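Local coordinates for DNA polymerase sliding clamp 3 (Sulfolobus tokodaii, PDB 3AIZ), which forms, together with partner subunits, a ring-shaped sliding clamp that encircles DNA and tethers the replicative polymerase and other proteins to it, at residues Leu89-Leu101 / Tyr105-Ser117. Numbering follows the deposited sequence.
Sequences LETDENQNIKVTL and YERTFTFPSIVAS
Val99 and Phe109 grip each other through both backbone bonds of an antiparallel hydrogen-bonded pair, Val99 N reaching Phe109 O at 2.9 Å and Phe109 N returning to Val99 O at 2.8 Å. Leu101 and Arg107 repeat the pattern toward the turn of the hairpin. At the other end it weakens: Phe111 N still bonds to Ile97 O at 3.2 Å, whereas the return bond from Ile97 N to Phe111 O is weak at 3.4 Å.

Between these lie the non-hydrogen-bonded pairs, Thr100 with Thr108 and Lys98 with Thr110, whose side chains take up the contact. The CA atoms of Thr100 and Thr108 are 4.3 Å apart, and a hydroxyl-to-hydroxyl hydrogen bond joins Thr100 OG1 to Thr108 OG1 at 2.9 Å. Both side chains rise on the face shared with Lys98 and Thr110; with each OG1 beside its own backbone N (chi1 -58° and -68°) the two hydroxyls are turned toward each other. Lys98 and Thr110 run side by side, Lys98 CG lying against Thr110 OG1.

Packing dominates the other face. Leu101 CB sits over the centre of the Arg107 guanidinium, 3.4 Å above its plane, while Arg107 NH1 forms a salt bridge with Asp85. Farther along, Val99 CG2 meets the Phe111 ring at its edge, 3.5 Å from Phe111 CE1, and Ile97 CG2 lies against Phe111 CB.

Helix 71-78 packs against the apolar part of this face, with Phe74 against Val99 and Val77 against Phe109 and Phe111. Strand 97-102 is flanked by strand 86-91 on its other side. Strand 106-111, the outermost of this sheet within the chain, pairs antiparallel with a strand of the neighbouring sliding clamp B subunit, continuing the sheet across the interface as is characteristic of PCNA rings.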
loop_
_atom_site.group_PDB
_atom_site.type_symbol
_atom_site.label_atom_id
_atom_site.label_comp_id
_atom_site.label_asym_id
_atom_site.label_seq_id
_atom_site.Cartn_x
_atom_site.Cartn_y
_atom_site.Cartn_z
ATOM N N LEU C 89 25.603 33.579 -10.280
ATOM C CA LEU C 89 26.937 32.996 -10.301
ATOM C C LEU C 89 27.958 34.110 -10.468
ATOM O O LEU C 89 27.733 35.051 -11.226
ATOM C CB LEU C 89 27.064 31.980 -11.434
ATOM C CG LEU C 89 26.121 30.777 -11.357
ATOM C CD1 LEU C 89 26.202 29.942 -12.625
ATOM C CD2 LEU C 89 26.428 29.930 -10.133
ATOM N N GLU C 90 29.078 34.009 -9.760
ATOM C CA GLU C 90 30.060 35.086 -9.757
ATOM C C GLU C 90 31.430 34.601 -9.292
ATOM O O GLU C 90 31.557 33.508 -8.746
ATOM C CB GLU C 90 29.565 36.229 -8.865
ATOM C CG GLU C 90 30.290 37.550 -9.059
ATOM C CD GLU C 90 29.594 38.701 -8.351
ATOM O OE1 GLU C 90 28.524 38.469 -7.747
ATOM O OE2 GLU C 90 30.117 39.834 -8.401
ATOM N N THR C 91 32.453 35.418 -9.523
ATOM C CA THR C 91 33.808 35.098 -9.092
ATOM C C THR C 91 34.333 36.169 -8.141
ATOM O O THR C 91 34.316 37.357 -8.464
ATOM C CB THR C 91 34.767 34.972 -10.290
ATOM O OG1 THR C 91 34.296 33.955 -11.181
ATOM C CG2 THR C 91 36.167 34.615 -9.815
ATOM N N ASP C 92 34.804 35.744 -6.972
ATOM C CA ASP C 92 35.264 36.678 -5.946
ATOM C C ASP C 92 36.732 37.067 -6.112
ATOM O O ASP C 92 37.428 37.314 -5.126
ATOM C CB ASP C 92 35.029 36.096 -4.547
ATOM C CG ASP C 92 35.782 34.797 -4.318
ATOM O OD1 ASP C 92 36.639 34.443 -5.154
ATOM O OD2 ASP C 92 35.514 34.130 -3.296
ATOM N N GLU C 93 37.189 37.124 -7.359
ATOM C CA GLU C 93 38.572 37.486 -7.674
ATOM C C GLU C 93 39.567 36.401 -7.262
ATOM O O GLU C 93 40.537 36.137 -7.975
ATOM C CB GLU C 93 38.947 38.834 -7.049
ATOM C CG GLU C 93 38.109 40.003 -7.551
ATOM C CD GLU C 93 38.185 40.177 -9.059
ATOM O OE1 GLU C 93 39.067 40.926 -9.530
ATOM O OE2 GLU C 93 37.362 39.564 -9.773
ATOM N N ASN C 94 39.327 35.778 -6.111
ATOM C CA ASN C 94 40.128 34.638 -5.679
ATOM C C ASN C 94 39.808 33.403 -6.512
ATOM O O ASN C 94 40.123 32.277 -6.123
ATOM C CB ASN C 94 39.904 34.346 -4.193
ATOM C CG ASN C 94 40.645 35.314 -3.291
ATOM O OD1 ASN C 94 41.445 36.127 -3.756
ATOM N ND2 ASN C 94 40.388 35.228 -1.990
ATOM N N GLN C 95 39.170 33.631 -7.657
ATOM C CA GLN C 95 38.812 32.565 -8.587
ATOM C C GLN C 95 37.693 31.677 -8.046
ATOM O O GLN C 95 37.081 30.913 -8.792
ATOM C CB GLN C 95 40.043 31.730 -8.954
ATOM C CG GLN C 95 41.114 32.508 -9.706
ATOM C CD GLN C 95 42.370 31.692 -9.951
ATOM O OE1 GLN C 95 42.657 30.738 -9.227
ATOM N NE2 GLN C 95 43.130 32.069 -10.975
ATOM N N ASN C 96 37.423 31.789 -6.749
ATOM C CA ASN C 96 36.364 31.013 -6.116
ATOM C C ASN C 96 34.986 31.351 -6.675
ATOM O O ASN C 96 34.649 32.519 -6.861
ATOM C CB ASN C 96 36.383 31.220 -4.601
ATOM C CG ASN C 96 37.653 30.696 -3.958
ATOM O OD1 ASN C 96 38.000 31.080 -2.840
ATOM N ND2 ASN C 96 38.354 29.816 -4.666
ATOM N N ILE C 97 34.193 30.319 -6.940
ATOM C CA ILE C 97 32.855 30.499 -7.488
ATOM C C ILE C 97 31.861 30.904 -6.396
ATOM O O ILE C 97 31.904 30.385 -5.279
ATOM C CB ILE C 97 32.367 29.217 -8.200
ATOM C CG1 ILE C 97 31.049 29.470 -8.934
ATOM C CG2 ILE C 97 32.231 28.068 -7.212
ATOM C CD1 ILE C 97 31.181 30.391 -10.126
ATOM N N LYS C 98 30.974 31.839 -6.723
ATOM C CA LYS C 98 29.954 32.301 -5.787
ATOM C C LYS C 98 28.549 31.979 -6.284
ATOM O O LYS C 98 28.163 32.377 -7.382
ATOM C CB LYS C 98 30.073 33.808 -5.550
ATOM C CG LYS C 98 31.067 34.204 -4.476
ATOM C CD LYS C 98 30.975 35.693 -4.173
ATOM C CE LYS C 98 31.899 36.087 -3.031
ATOM N NZ LYS C 98 31.891 37.557 -2.787
ATOM N N VAL C 99 27.787 31.260 -5.467
ATOM C CA VAL C 99 26.401 30.953 -5.789
ATOM C C VAL C 99 25.482 31.709 -4.837
ATOM O O VAL C 99 25.522 31.497 -3.625
ATOM C CB VAL C 99 26.115 29.446 -5.682
ATOM C CG1 VAL C 99 24.744 29.124 -6.252
ATOM C CG2 VAL C 99 27.188 28.653 -6.404
ATOM N N THR C 100 24.659 32.595 -5.387
ATOM C CA THR C 100 23.763 33.404 -4.572
ATOM C C THR C 100 22.301 33.103 -4.869
ATOM O O THR C 100 21.774 33.506 -5.905
ATOM C CB THR C 100 24.013 34.907 -4.784
ATOM O OG1 THR C 100 25.377 35.214 -4.474
ATOM C CG2 THR C 100 23.096 35.730 -3.893
ATOM N N LEU C 101 21.649 32.393 -3.955
ATOM C CA LEU C 101 20.228 32.106 -4.087
ATOM C C LEU C 101 19.410 33.250 -3.496
ATOM O O LEU C 101 19.617 33.645 -2.349
ATOM C CB LEU C 101 19.880 30.789 -3.391
ATOM C CG LEU C 101 20.704 29.578 -3.825
ATOM C CD1 LEU C 101 20.168 28.312 -3.184
ATOM C CD2 LEU C 101 20.704 29.450 -5.338
ATOM N N TYR C 105 14.703 34.526 1.357
ATOM C CA TYR C 105 15.841 35.198 1.969
ATOM C C TYR C 105 17.050 35.053 1.056
ATOM O O TYR C 105 17.097 34.150 0.224
ATOM C CB TYR C 105 16.138 34.611 3.349
ATOM C CG TYR C 105 16.600 33.173 3.322
ATOM C CD1 TYR C 105 15.721 32.147 3.005
ATOM C CD2 TYR C 105 17.913 32.840 3.622
ATOM C CE1 TYR C 105 16.138 30.833 2.982
ATOM C CE2 TYR C 105 18.338 31.527 3.604
ATOM C CZ TYR C 105 17.447 30.527 3.283
ATOM O OH TYR C 105 17.863 29.217 3.261
ATOM N N GLU C 106 18.021 35.946 1.205
ATOM C CA GLU C 106 19.210 35.912 0.362
ATOM C C GLU C 106 20.337 35.137 1.038
ATOM O O GLU C 106 20.581 35.292 2.234
ATOM C CB GLU C 106 19.666 37.329 0.014
ATOM C CG GLU C 106 20.704 37.388 -1.092
ATOM C CD GLU C 106 21.069 38.809 -1.470
ATOM O OE1 GLU C 106 20.933 39.705 -0.609
ATOM O OE2 GLU C 106 21.493 39.029 -2.625
ATOM N N ARG C 107 21.021 34.302 0.264
ATOM C CA ARG C 107 22.074 33.448 0.799
ATOM C C ARG C 107 23.158 33.204 -0.247
ATOM O O ARG C 107 22.863 33.035 -1.429
ATOM C CB ARG C 107 21.480 32.119 1.268
ATOM C CG ARG C 107 20.615 31.432 0.221
ATOM C CD ARG C 107 19.785 30.315 0.828
ATOM N NE ARG C 107 18.928 29.663 -0.159
ATOM C CZ ARG C 107 17.818 30.200 -0.658
ATOM N NH1 ARG C 107 17.098 29.533 -1.549
ATOM N NH2 ARG C 107 17.433 31.407 -0.274
ATOM N N THR C 108 24.412 33.186 0.194
ATOM C CA THR C 108 25.535 33.002 -0.720
ATOM C C THR C 108 26.489 31.898 -0.274
ATOM O O THR C 108 27.098 31.978 0.794
ATOM C CB THR C 108 26.332 34.306 -0.905
ATOM O OG1 THR C 108 25.531 35.263 -1.609
ATOM C CG2 THR C 108 27.606 34.042 -1.697
ATOM N N PHE C 109 26.612 30.868 -1.105
ATOM C CA PHE C 109 27.579 29.802 -0.877
ATOM C C PHE C 109 28.829 30.053 -1.714
ATOM O O PHE C 109 28.754 30.624 -2.802
ATOM C CB PHE C 109 26.981 28.443 -1.245
ATOM C CG PHE C 109 25.831 28.024 -0.377
ATOM C CD1 PHE C 109 24.550 28.483 -0.632
ATOM C CD2 PHE C 109 26.027 27.155 0.682
ATOM C CE1 PHE C 109 23.490 28.093 0.161
ATOM C CE2 PHE C 109 24.970 26.761 1.477
ATOM C CZ PHE C 109 23.700 27.231 1.218
ATOM N N THR C 110 29.978 29.626 -1.206
ATOM C CA THR C 110 31.231 29.776 -1.933
ATOM C C THR C 110 32.008 28.467 -1.961
ATOM O O THR C 110 32.106 27.770 -0.954
ATOM C CB THR C 110 32.111 30.884 -1.327
ATOM O OG1 THR C 110 31.589 32.164 -1.702
ATOM C CG2 THR C 110 33.539 30.766 -1.832
ATOM N N PHE C 111 32.553 28.136 -3.125
ATOM C CA PHE C 111 33.317 26.907 -3.283
ATOM C C PHE C 111 34.746 27.218 -3.702
ATOM O O PHE C 111 34.980 28.117 -4.509
ATOM C CB PHE C 111 32.648 25.997 -4.315
ATOM C CG PHE C 111 31.194 25.745 -4.044
ATOM C CD1 PHE C 111 30.219 26.521 -4.649
ATOM C CD2 PHE C 111 30.801 24.740 -3.176
ATOM C CE1 PHE C 111 28.877 26.295 -4.398
ATOM C CE2 PHE C 111 29.461 24.508 -2.922
ATOM C CZ PHE C 111 28.498 25.287 -3.534
ATOM N N PRO C 112 35.712 26.476 -3.145
ATOM C CA PRO C 112 37.117 26.662 -3.510
ATOM C C PRO C 112 37.361 26.186 -4.935
ATOM O O PRO C 112 36.720 25.230 -5.377
ATOM C CB PRO C 112 37.850 25.750 -2.524
ATOM C CG PRO C 112 36.860 24.684 -2.207
ATOM C CD PRO C 112 35.535 25.388 -2.168
ATOM N N SER C 113 38.264 26.849 -5.648
ATOM C CA SER C 113 38.609 26.430 -6.998
ATOM C C SER C 113 39.533 25.219 -6.962
ATOM O O SER C 113 40.336 25.063 -6.040
ATOM C CB SER C 113 39.265 27.574 -7.771
ATOM O OG SER C 113 38.351 28.637 -7.967
ATOM N N ILE C 114 39.405 24.361 -7.968
ATOM C CA ILE C 114 40.226 23.161 -8.061
ATOM C C ILE C 114 40.800 23.019 -9.466
ATOM O O ILE C 114 40.345 23.681 -10.399
ATOM C CB ILE C 114 39.415 21.902 -7.711
ATOM C CG1 ILE C 114 38.159 21.823 -8.579
ATOM C CG2 ILE C 114 39.036 21.907 -6.238
ATOM C CD1 ILE C 114 37.235 20.686 -8.206
ATOM N N VAL C 115 41.804 22.162 -9.613
ATOM C CA VAL C 115 42.412 21.928 -10.917
ATOM C C VAL C 115 41.396 21.337 -11.890
ATOM O O VAL C 115 40.769 20.315 -11.609
ATOM C CB VAL C 115 43.643 21.008 -10.825
ATOM C CG1 VAL C 115 44.801 21.741 -10.169
ATOM C CG2 VAL C 115 43.307 19.738 -10.060
ATOM N N ALA C 116 41.234 21.995 -13.031
ATOM C CA ALA C 116 40.266 21.568 -14.030
ATOM C C ALA C 116 40.957 21.036 -15.281
ATOM O O ALA C 116 41.706 21.753 -15.944
ATOM C CB ALA C 116 39.333 22.716 -14.385
ATOM N N SER C 117 40.698 19.772 -15.597
ATOM C CA SER C 117 41.258 19.153 -16.789
ATOM C C SER C 117 40.634 19.732 -18.052
ATOM O O SER C 117 39.512 20.235 -18.029
ATOM C CB SER C 117 41.038 17.641 -16.756
ATOM O OG SER C 117 41.661 17.058 -15.624
#